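Local coordinates for periplasmic binding protein (PDB 5L9G) that binds the opine mannopine in the periplasm of Agrobacterium tumefaciens and probably hands it to an ABC transporter for import, at residues V203-G208 and D221-W226; G151-W156 and T195-S200; S122-W127 and Y242-A247. All blocks are in the same frame, centred on the assembly; numbering follows the deposited sequence.

All three contacts belong to the same mixed sheet, in the lobe where strands 153-156, 201-205, 222-226, 115-128 and 240-256 meet. Interactions 1 and 2 have centres about 10 Å apart: strand 153-156 of interaction 2 lies between the two strands of interaction 1. Interactions 1 and 3 have centres about 12 Å apart and join where strand 222-226 pairs with strand 115-128. Interactions 2 and 3, centres about 16 Å apart, do not touch. Along the chain interaction 2 closes before interaction 1 opens, both nested in the loop closed by interaction 3. The first two thus bring Trp226 and Trp156 to the mannopine pocket, while interaction 3 pairs long strands that probably run to the hinge between lobes.

Interaction 1 of 3, residues V203-G208 and D221-W226; sequences VWWESG and DMIITW. With MO0 (mannopine), chain C.
Trp205 drives the rim of its indole against the face of Trp226 in a T-shaped (edge-to-face) stack, the six-membered rings 4.7 Å apart between centroids and their planes at 88°. CH2 of Trp205 meets CH2 of Trp226 at 3.5 Å. The opposite face of Trp226 receives mannopine, whose CAK lies over the face near its rim and whose carboxylate carbon C comes within 3.2 Å of CE3. A broad, flat, apolar side chain suits a wall between core and ligand. Trp156 stacks on Trp205 and meets Trp226 edge-to-face, so three tryptophans brace one another behind mannopine. Strands 201-205 and 222-226 run parallel, joined by helix 208-216 in a beta-alpha-beta crossover; the axes of 203-205 and 222-226 approach to 9.2 Å, with strand 153-156 between them. Past the C-terminal end of that middle strand the indole of Trp205 reaches across to strand 222-226, where NE1 donates to Ile224 O at 2.9 Å, the acceptor in the ring plane but the N-H bent to 141°. Together with the packing on its faces and rim, that bond limits the ring's rotation. Thr225 OG1 sits 3.1 Å above one face of this indole, a buried hydroxyl without a hydrogen-bonding partner in the model.

Interaction 2 of 3, residues G151-W156 and T195-S200; sequences GKRALW and TELAPS
Arg153 N donates to Ser200 O at 2.9 Å in a nearly straight bond (172°), tying the start of strand 153-156 to the end of the 3-10 segment that follows helix 184-197. That turn leads into strand 201-205, the parallel neighbour of strand 153-156, so the contact joins the helix end to the edge of the sheet where the two strands begin. Alongside this backbone link, Arg153 CD lies 4.1 Å from Ser200 CB, and Leu197 CD1 comes obliquely against the guanidinium end, 3.7 Å from Arg153 NE. Two residues further along the strand, Leu155 CD1 meets the other methyl of Leu197, CD2, at 4.2 Å. A branched leucine suits this place, because one methyl packs on the CD-NE end of the arginine and the other faces the strand's apolar side chain. Phe143 and Phe144 of helix 140-144 and Val146 also pack against Leu197.

Further out, a bend at chi2 (95°) folds the guanidinium of Arg153 back toward the preceding loop. There NH2 donates to Gly151 O at 2.9 Å; the oxygen lies in the guanidinium plane, although the donor sits well above the carbonyl plane. Phe149 O takes a second bond from NH2, and Phe143 O binds NE. The buried positive charge of Arg153 is probably eased by the dipoles of these three carbonyls, the last near the C-terminal end of helix 140-144.

Interaction 3 of 3, residues S122-W127 and Y242-A247; sequences STLIAW and YTFNDA
On the tightly packed side, Leu124 is wedged between the rings of Tyr242 and Phe244 and the methyl of Ala247. With chi1 at 52° its CG is tucked over its own backbone, a setting that brings CD2 within 3.6 Å of Tyr242 CD2 and also over the face of Phe244, 4.3 Å from that ring's centroid. Nearer the backbone, Leu124 CB presses on Ala247 CB at 3.6 Å. Alanine suits the closest point, where the CA atoms of Ala126 and Tyr242 are near and their CB atoms stand 3.9 Å apart in a non-hydrogen-bonded pair of the antiparallel strands. Ser122 OG touches the edge of Phe244, CE1 being 3.4 Å away, and has its polar partner in Gln319.

On the side of Ile125 and Thr243 the strands part. Thr243 N still reaches Ile125 O, but the bond is long at 3.3 Å. Next to it a water replaces direct pairing: it accepts from Ile125 N at 2.9 Å and donates to both Thr243 O and Asn245 O, so that one water serves three backbone groups where the chains diverge. The partly exposed residues Thr243 and Asn245 border this looser region; Thr243 OG1 accepts from Asn245 N at 3.0 Å, making an ST turn. Asp246, held by Arg174, takes the positive phi (67°) of a type II turn from Phe244 to Ala247. This corner interrupts the long strand 240-256, which with strand 115-128 probably forms the connection between the two lobes, as in other periplasmic binding proteins of this fold.

Interaction 1 of 3, residues V203-G208 and D221-W226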
loop_
_atom_site.group_PDB
_atom_site.type_symbol
_atom_site.label_atom_id
_atom_site.label_comp_id
_atom_site.label_asym_id
_atom_site.label_seq_id
_atom_site.Cartn_x
_atom_site.Cartn_y
_atom_site.Cartn_z
ATOM N N VAL A 203 -15.452 -8.526 -7.986
ATOM C CA VAL A 203 -15.246 -8.287 -6.552
ATOM C C VAL A 203 -14.417 -7.025 -6.356
ATOM O O VAL A 203 -13.410 -6.822 -7.050
ATOM C CB VAL A 203 -14.607 -9.532 -5.843
ATOM C CG1 VAL A 203 -13.454 -10.070 -6.636
ATOM C CG2 VAL A 203 -14.207 -9.249 -4.386
ATOM N N TRP A 204 -14.843 -6.186 -5.392
ATOM C CA TRP A 204 -14.109 -4.994 -4.985
ATOM C C TRP A 204 -13.481 -5.435 -3.657
ATOM O O TRP A 204 -14.141 -5.434 -2.605
ATOM C CB TRP A 204 -15.045 -3.779 -4.827
ATOM C CG TRP A 204 -15.788 -3.438 -6.083
ATOM C CD1 TRP A 204 -17.061 -3.805 -6.399
ATOM C CD2 TRP A 204 -15.314 -2.642 -7.185
ATOM N NE1 TRP A 204 -17.397 -3.321 -7.643
ATOM C CE2 TRP A 204 -16.360 -2.571 -8.130
ATOM C CE3 TRP A 204 -14.090 -2.008 -7.482
ATOM C CZ2 TRP A 204 -16.230 -1.881 -9.344
ATOM C CZ3 TRP A 204 -13.967 -1.305 -8.674
ATOM C CH2 TRP A 204 -15.028 -1.248 -9.593
ATOM N N TRP A 205 -12.238 -5.953 -3.739
ATOM C CA TRP A 205 -11.566 -6.517 -2.568
ATOM C C TRP A 205 -11.270 -5.440 -1.532
ATOM O O TRP A 205 -11.006 -4.289 -1.889
ATOM C CB TRP A 205 -10.336 -7.351 -2.954
ATOM C CG TRP A 205 -9.250 -6.569 -3.626
ATOM C CD1 TRP A 205 -9.035 -6.438 -4.964
ATOM C CD2 TRP A 205 -8.205 -5.836 -2.973
ATOM N NE1 TRP A 205 -7.930 -5.639 -5.190
ATOM C CE2 TRP A 205 -7.412 -5.246 -3.982
ATOM C CE3 TRP A 205 -7.864 -5.618 -1.623
ATOM C CZ2 TRP A 205 -6.313 -4.437 -3.688
ATOM C CZ3 TRP A 205 -6.761 -4.830 -1.336
ATOM C CH2 TRP A 205 -6.007 -4.237 -2.358
ATOM N N GLU A 206 -11.330 -5.814 -0.255
ATOM C CA GLU A 206 -11.173 -4.860 0.847
ATOM C C GLU A 206 -9.863 -4.967 1.622
ATOM O O GLU A 206 -9.419 -3.976 2.198
ATOM C CB GLU A 206 -12.364 -4.984 1.805
ATOM C CG GLU A 206 -13.689 -4.818 1.078
ATOM C CD GLU A 206 -14.914 -4.667 1.959
ATOM O OE1 GLU A 206 -14.759 -4.567 3.198
ATOM O OE2 GLU A 206 -16.033 -4.626 1.400
ATOM N N SER A 207 -9.267 -6.152 1.683
ATOM C CA SER A 207 -8.021 -6.344 2.419
ATOM C C SER A 207 -7.036 -7.141 1.582
ATOM O O SER A 207 -7.442 -7.884 0.673
ATOM C CB SER A 207 -8.288 -7.077 3.744
ATOM O OG SER A 207 -8.638 -8.439 3.533
ATOM N N GLY A 208 -5.755 -7.012 1.908
ATOM C CA GLY A 208 -4.706 -7.758 1.218
ATOM C C GLY A 208 -4.904 -9.261 1.371
ATOM O O GLY A 208 -4.705 -10.024 0.416
ATOM N N ASP A 221 -9.994 -13.610 -12.547
ATOM C CA ASP A 221 -9.118 -13.880 -13.694
ATOM C C ASP A 221 -7.926 -12.952 -13.699
ATOM O O ASP A 221 -6.852 -13.293 -14.178
ATOM C CB ASP A 221 -9.907 -13.846 -15.007
ATOM C CG ASP A 221 -10.956 -14.942 -15.046
ATOM O OD1 ASP A 221 -10.617 -16.104 -14.721
ATOM O OD2 ASP A 221 -12.119 -14.629 -15.318
ATOM N N MET A 222 -8.119 -11.749 -13.170
ATOM C CA MET A 222 -7.037 -10.766 -13.061
ATOM C C MET A 222 -7.389 -9.829 -11.927
ATOM O O MET A 222 -8.566 -9.679 -11.600
ATOM C CB MET A 222 -6.774 -10.017 -14.377
ATOM C CG MET A 222 -8.002 -9.265 -14.895
ATOM S SD MET A 222 -7.590 -8.417 -16.442
ATOM C CE MET A 222 -7.734 -9.769 -17.662
ATOM N N ILE A 223 -6.367 -9.210 -11.322
ATOM C CA ILE A 223 -6.570 -8.372 -10.130
ATOM C C ILE A 223 -5.473 -7.337 -10.048
ATOM O O ILE A 223 -4.321 -7.615 -10.399
ATOM C CB ILE A 223 -6.600 -9.278 -8.833
ATOM C CG1 ILE A 223 -6.814 -8.480 -7.532
ATOM C CG2 ILE A 223 -5.326 -10.181 -8.696
ATOM C CD1 ILE A 223 -7.096 -9.380 -6.306
ATOM N N ILE A 224 -5.836 -6.148 -9.572
ATOM C CA ILE A 224 -4.851 -5.140 -9.219
ATOM C C ILE A 224 -4.785 -5.181 -7.697
ATOM O O ILE A 224 -5.772 -4.868 -7.015
ATOM C CB ILE A 224 -5.143 -3.714 -9.737
ATOM C CG1 ILE A 224 -5.230 -3.682 -11.281
ATOM C CG2 ILE A 224 -4.030 -2.762 -9.222
ATOM C CD1 ILE A 224 -5.912 -2.420 -11.844
ATOM N N THR A 225 -3.632 -5.593 -7.166
ATOM C CA THR A 225 -3.431 -5.633 -5.708
ATOM C C THR A 225 -1.921 -5.478 -5.402
ATOM O O THR A 225 -1.113 -5.216 -6.298
ATOM C CB THR A 225 -4.135 -6.866 -5.046
ATOM O OG1 THR A 225 -4.135 -6.725 -3.614
ATOM C CG2 THR A 225 -3.496 -8.203 -5.452
ATOM N N TRP A 226 -1.569 -5.632 -4.133
ATOM C CA TRP A 226 -0.219 -5.405 -3.629
ATOM C C TRP A 226 0.692 -6.618 -3.847
ATOM O O TRP A 226 0.285 -7.754 -3.616
ATOM C CB TRP A 226 -0.311 -4.926 -2.163
ATOM C CG TRP A 226 -1.245 -3.734 -2.051
ATOM C CD1 TRP A 226 -1.174 -2.575 -2.773
ATOM C CD2 TRP A 226 -2.333 -3.570 -1.128
ATOM N NE1 TRP A 226 -2.182 -1.710 -2.389
ATOM C CE2 TRP A 226 -2.885 -2.281 -1.352
ATOM C CE3 TRP A 226 -2.910 -4.390 -0.136
ATOM C CZ2 TRP A 226 -3.999 -1.810 -0.654
ATOM C CZ3 TRP A 226 -3.956 -3.883 0.629
ATOM C CH2 TRP A 226 -4.498 -2.611 0.365
HETATM O OAB MO0 C . -3.527 4.240 4.938
HETATM C CAF MO0 C . -4.449 3.250 5.305
HETATM C CAG MO0 C . -4.396 2.021 4.415
HETATM O OAC MO0 C . -5.237 2.189 3.327
HETATM C CAH MO0 C . -3.002 1.573 4.047
HETATM O OAM MO0 C . -2.221 1.367 5.166
HETATM C CAI MO0 C . -2.926 0.372 3.105
HETATM O OAD MO0 C . -3.496 -0.761 3.688
HETATM C CAJ MO0 C . -1.533 0.131 2.598
HETATM O OAE MO0 C . -1.083 1.271 1.925
HETATM C CAK MO0 C . -1.374 -1.131 1.737
HETATM N N MO0 C . -0.247 -1.920 2.251
HETATM C CA MO0 C . 0.133 -3.034 1.348
HETATM C C MO0 C . -0.389 -4.343 1.891
HETATM O O MO0 C . -1.153 -4.336 2.880
HETATM C CB MO0 C . 1.619 -3.109 1.087
HETATM C CG MO0 C . 2.391 -3.699 2.248
HETATM C CD MO0 C . 3.834 -3.336 2.243
HETATM O OE1 MO0 C . 4.744 -4.284 1.757
HETATM N NE2 MO0 C . 4.273 -2.251 2.657
HETATM O OXT MO0 C . -0.121 -5.449 1.324
#

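Interaction 2 of 3, residues G151-W156 and T195-S200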
loop_
_atom_site.group_PDB
_atom_site.type_symbol
_atom_site.label_atom_id
_atom_site.label_comp_id
_atom_site.label_asym_id
_atom_site.label_seq_id
_atom_site.Cartn_x
_atom_site.Cartn_y
_atom_site.Cartn_z
ATOM N N GLY A 151 -12.932 -11.753 -18.925
ATOM C CA GLY A 151 -12.790 -12.336 -17.600
ATOM C C GLY A 151 -13.135 -11.433 -16.441
ATOM O O GLY A 151 -13.394 -10.236 -16.601
ATOM N N LYS A 152 -13.165 -12.040 -15.265
ATOM C CA LYS A 152 -13.502 -11.402 -14.003
ATOM C C LYS A 152 -12.317 -10.610 -13.470
ATOM O O LYS A 152 -11.246 -11.169 -13.243
ATOM C CB LYS A 152 -13.941 -12.453 -12.971
ATOM C CG LYS A 152 -15.212 -13.216 -13.330
ATOM C CD LYS A 152 -15.473 -14.296 -12.273
ATOM C CE LYS A 152 -16.518 -15.302 -12.701
ATOM N NZ LYS A 152 -17.893 -14.735 -12.682
ATOM N N ARG A 153 -12.522 -9.299 -13.273
ATOM C CA ARG A 153 -11.546 -8.380 -12.690
ATOM C C ARG A 153 -11.828 -8.155 -11.198
ATOM O O ARG A 153 -12.982 -8.186 -10.775
ATOM C CB ARG A 153 -11.644 -7.009 -13.379
ATOM C CG ARG A 153 -10.777 -6.878 -14.655
ATOM C CD ARG A 153 -11.533 -7.181 -15.905
ATOM N NE ARG A 153 -10.717 -6.925 -17.095
ATOM C CZ ARG A 153 -10.708 -7.717 -18.160
ATOM N NH1 ARG A 153 -9.910 -7.448 -19.184
ATOM N NH2 ARG A 153 -11.477 -8.802 -18.198
ATOM N N ALA A 154 -10.769 -7.879 -10.415
ATOM C CA ALA A 154 -10.926 -7.475 -9.029
ATOM C C ALA A 154 -10.071 -6.240 -8.793
ATOM O O ALA A 154 -8.914 -6.185 -9.214
ATOM C CB ALA A 154 -10.548 -8.587 -8.077
ATOM N N LEU A 155 -10.669 -5.219 -8.172
ATOM C CA LEU A 155 -9.993 -3.958 -7.883
ATOM C C LEU A 155 -10.239 -3.644 -6.419
ATOM O O LEU A 155 -11.154 -4.198 -5.821
ATOM C CB LEU A 155 -10.576 -2.812 -8.736
ATOM C CG LEU A 155 -10.114 -2.671 -10.190
ATOM C CD1 LEU A 155 -10.706 -3.734 -11.042
ATOM C CD2 LEU A 155 -10.601 -1.320 -10.775
ATOM N N TRP A 156 -9.421 -2.759 -5.843
ATOM C CA TRP A 156 -9.537 -2.360 -4.441
ATOM C C TRP A 156 -10.826 -1.544 -4.232
ATOM O O TRP A 156 -11.291 -0.869 -5.158
ATOM C CB TRP A 156 -8.329 -1.479 -4.082
ATOM C CG TRP A 156 -8.077 -1.272 -2.606
ATOM C CD1 TRP A 156 -8.566 -2.014 -1.561
ATOM C CD2 TRP A 156 -7.231 -0.273 -2.030
ATOM N NE1 TRP A 156 -8.094 -1.515 -0.366
ATOM C CE2 TRP A 156 -7.244 -0.467 -0.628
ATOM C CE3 TRP A 156 -6.434 0.757 -2.567
ATOM C CZ2 TRP A 156 -6.505 0.342 0.245
ATOM C CZ3 TRP A 156 -5.703 1.560 -1.704
ATOM C CH2 TRP A 156 -5.763 1.368 -0.312
ATOM N N THR A 195 -15.811 3.342 -14.786
ATOM C CA THR A 195 -17.240 3.078 -14.963
ATOM C C THR A 195 -17.449 2.061 -16.089
ATOM O O THR A 195 -18.234 1.132 -15.931
ATOM C CB THR A 195 -18.004 4.406 -15.169
ATOM O OG1 THR A 195 -17.790 5.238 -14.028
ATOM C CG2 THR A 195 -19.502 4.208 -15.384
ATOM N N GLU A 196 -16.720 2.226 -17.201
ATOM C CA GLU A 196 -16.756 1.339 -18.367
ATOM C C GLU A 196 -16.327 -0.097 -17.966
ATOM O O GLU A 196 -16.923 -1.074 -18.431
ATOM C CB GLU A 196 -15.810 1.896 -19.443
ATOM C CG GLU A 196 -15.838 1.192 -20.786
ATOM C CD GLU A 196 -14.706 1.652 -21.687
ATOM O OE1 GLU A 196 -14.825 2.753 -22.272
ATOM O OE2 GLU A 196 -13.672 0.947 -21.753
ATOM N N LEU A 197 -15.292 -0.209 -17.115
ATOM C CA LEU A 197 -14.775 -1.509 -16.676
ATOM C C LEU A 197 -15.658 -2.169 -15.615
ATOM O O LEU A 197 -15.757 -3.399 -15.598
ATOM C CB LEU A 197 -13.335 -1.370 -16.150
ATOM C CG LEU A 197 -12.609 -2.690 -15.755
ATOM C CD1 LEU A 197 -12.278 -3.553 -16.990
ATOM C CD2 LEU A 197 -11.363 -2.416 -14.935
ATOM N N ALA A 198 -16.284 -1.355 -14.726
ATOM C CA ALA A 198 -17.085 -1.799 -13.581
ATOM C C ALA A 198 -17.990 -3.050 -13.823
ATOM O O ALA A 198 -17.941 -3.936 -12.968
ATOM C CB ALA A 198 -17.892 -0.648 -13.000
ATOM N N PRO A 199 -18.740 -3.224 -14.951
ATOM C CA PRO A 199 -19.538 -4.460 -15.107
ATOM C C PRO A 199 -18.724 -5.759 -15.157
ATOM O O PRO A 199 -19.274 -6.821 -14.861
ATOM C CB PRO A 199 -20.308 -4.227 -16.411
ATOM C CG PRO A 199 -20.313 -2.746 -16.595
ATOM C CD PRO A 199 -18.978 -2.308 -16.087
ATOM N N SER A 200 -17.413 -5.672 -15.486
ATOM C CA SER A 200 -16.517 -6.830 -15.529
ATOM C C SER A 200 -15.777 -7.038 -14.210
ATOM O O SER A 200 -14.976 -7.981 -14.101
ATOM C CB SER A 200 -15.526 -6.700 -16.681
ATOM O OG SER A 200 -16.239 -6.716 -17.906
#

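Interaction 3 of 3, residues S122-W127 and Y242-A247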
loop_
_atom_site.group_PDB
_atom_site.type_symbol
_atom_site.label_atom_id
_atom_site.label_comp_id
_atom_site.label_asym_id
_atom_site.label_seq_id
_atom_site.Cartn_x
_atom_site.Cartn_y
_atom_site.Cartn_z
ATOM N N SER A 122 4.431 -2.387 -4.312
ATOM C CA SER A 122 3.841 -2.069 -5.617
ATOM C C SER A 122 2.374 -2.455 -5.636
ATOM O O SER A 122 1.994 -3.475 -5.045
ATOM C CB SER A 122 4.566 -2.815 -6.738
ATOM O OG SER A 122 5.938 -2.479 -6.868
ATOM N N THR A 123 1.559 -1.636 -6.304
ATOM C CA THR A 123 0.154 -1.920 -6.602
ATOM C C THR A 123 0.250 -2.364 -8.061
ATOM O O THR A 123 0.543 -1.542 -8.931
ATOM C CB THR A 123 -0.709 -0.688 -6.403
ATOM O OG1 THR A 123 -0.636 -0.300 -5.029
ATOM C CG2 THR A 123 -2.144 -0.938 -6.783
ATOM N N LEU A 124 0.111 -3.672 -8.307
ATOM C CA LEU A 124 0.407 -4.246 -9.613
ATOM C C LEU A 124 -0.679 -5.169 -10.161
ATOM O O LEU A 124 -1.609 -5.518 -9.443
ATOM C CB LEU A 124 1.798 -4.985 -9.543
ATOM C CG LEU A 124 1.998 -6.029 -8.409
ATOM C CD1 LEU A 124 1.123 -7.286 -8.620
ATOM C CD2 LEU A 124 3.459 -6.478 -8.346
ATOM N N ILE A 125 -0.506 -5.603 -11.425
ATOM C CA ILE A 125 -1.417 -6.497 -12.150
ATOM C C ILE A 125 -0.973 -7.939 -11.971
ATOM O O ILE A 125 0.155 -8.268 -12.313
ATOM C CB ILE A 125 -1.407 -6.140 -13.677
ATOM C CG1 ILE A 125 -1.876 -4.703 -13.915
ATOM C CG2 ILE A 125 -2.236 -7.151 -14.538
ATOM C CD1 ILE A 125 -1.339 -4.103 -15.262
ATOM N N ALA A 126 -1.893 -8.805 -11.564
ATOM C CA ALA A 126 -1.658 -10.254 -11.473
ATOM C C ALA A 126 -2.776 -10.926 -12.250
ATOM O O ALA A 126 -3.902 -10.415 -12.265
ATOM C CB ALA A 126 -1.697 -10.724 -10.017
ATOM N N TRP A 127 -2.478 -12.060 -12.888
ATOM C CA TRP A 127 -3.499 -12.771 -13.644
ATOM C C TRP A 127 -3.459 -14.255 -13.400
ATOM O O TRP A 127 -2.420 -14.824 -13.023
ATOM C CB TRP A 127 -3.424 -12.452 -15.141
ATOM C CG TRP A 127 -2.289 -13.135 -15.853
ATOM C CD1 TRP A 127 -2.294 -14.383 -16.409
ATOM C CD2 TRP A 127 -0.952 -12.621 -16.023
ATOM N NE1 TRP A 127 -1.051 -14.666 -16.946
ATOM C CE2 TRP A 127 -0.218 -13.593 -16.741
ATOM C CE3 TRP A 127 -0.323 -11.407 -15.688
ATOM C CZ2 TRP A 127 1.122 -13.392 -17.123
ATOM C CZ3 TRP A 127 0.999 -11.205 -16.071
ATOM C CH2 TRP A 127 1.713 -12.192 -16.767
ATOM N N TYR A 242 2.434 -12.374 -12.407
ATOM C CA TYR A 242 2.284 -10.928 -12.275
ATOM C C TYR A 242 3.424 -10.218 -12.943
ATOM O O TYR A 242 4.409 -10.848 -13.319
ATOM C CB TYR A 242 2.126 -10.504 -10.801
ATOM C CG TYR A 242 3.359 -10.714 -9.936
ATOM C CD1 TYR A 242 3.571 -11.917 -9.276
ATOM C CD2 TYR A 242 4.260 -9.676 -9.707
ATOM C CE1 TYR A 242 4.649 -12.087 -8.401
ATOM C CE2 TYR A 242 5.346 -9.830 -8.835
ATOM C CZ TYR A 242 5.537 -11.039 -8.179
ATOM O OH TYR A 242 6.612 -11.207 -7.318
ATOM N N THR A 243 3.280 -8.909 -13.104
ATOM C CA THR A 243 4.298 -8.047 -13.705
ATOM C C THR A 243 4.383 -6.750 -12.896
ATOM O O THR A 243 3.404 -6.341 -12.271
ATOM C CB THR A 243 3.944 -7.748 -15.193
ATOM O OG1 THR A 243 4.919 -6.876 -15.727
ATOM C CG2 THR A 243 2.570 -7.079 -15.367
ATOM N N PHE A 244 5.532 -6.073 -12.964
ATOM C CA PHE A 244 5.670 -4.747 -12.354
ATOM C C PHE A 244 5.355 -3.671 -13.415
ATOM O O PHE A 244 5.367 -2.479 -13.081
ATOM C CB PHE A 244 7.093 -4.529 -11.801
ATOM C CG PHE A 244 7.342 -5.252 -10.492
ATOM C CD1 PHE A 244 6.992 -4.669 -9.278
ATOM C CD2 PHE A 244 7.947 -6.503 -10.476
ATOM C CE1 PHE A 244 7.230 -5.339 -8.063
ATOM C CE2 PHE A 244 8.178 -7.171 -9.267
ATOM C CZ PHE A 244 7.818 -6.589 -8.070
ATOM N N ASN A 245 5.106 -4.078 -14.699
ATOM C CA ASN A 245 4.792 -3.095 -15.751
ATOM C C ASN A 245 3.517 -2.327 -15.387
ATOM O O ASN A 245 2.511 -2.958 -15.045
ATOM C CB ASN A 245 4.614 -3.765 -17.118
ATOM C CG ASN A 245 4.558 -2.747 -18.230
ATOM O OD1 ASN A 245 5.501 -1.967 -18.432
ATOM N ND2 ASN A 245 3.408 -2.643 -18.885
ATOM N N ASP A 246 3.583 -0.984 -15.403
ATOM C CA ASP A 246 2.459 -0.093 -15.033
ATOM C C ASP A 246 2.079 -0.166 -13.554
ATOM O O ASP A 246 1.001 0.308 -13.168
ATOM C CB ASP A 246 1.214 -0.330 -15.917
ATOM C CG ASP A 246 1.266 0.304 -17.279
ATOM O OD1 ASP A 246 2.138 1.194 -17.495
ATOM O OD2 ASP A 246 0.420 -0.055 -18.123
ATOM N N ALA A 247 2.942 -0.762 -12.709
ATOM C CA ALA A 247 2.622 -0.811 -11.286
ATOM C C ALA A 247 2.917 0.558 -10.631
ATOM O O ALA A 247 3.721 1.348 -11.136
ATOM C CB ALA A 247 3.415 -1.915 -10.593
HETATM O O HOH W 1 1.647 -4.172 -12.680
#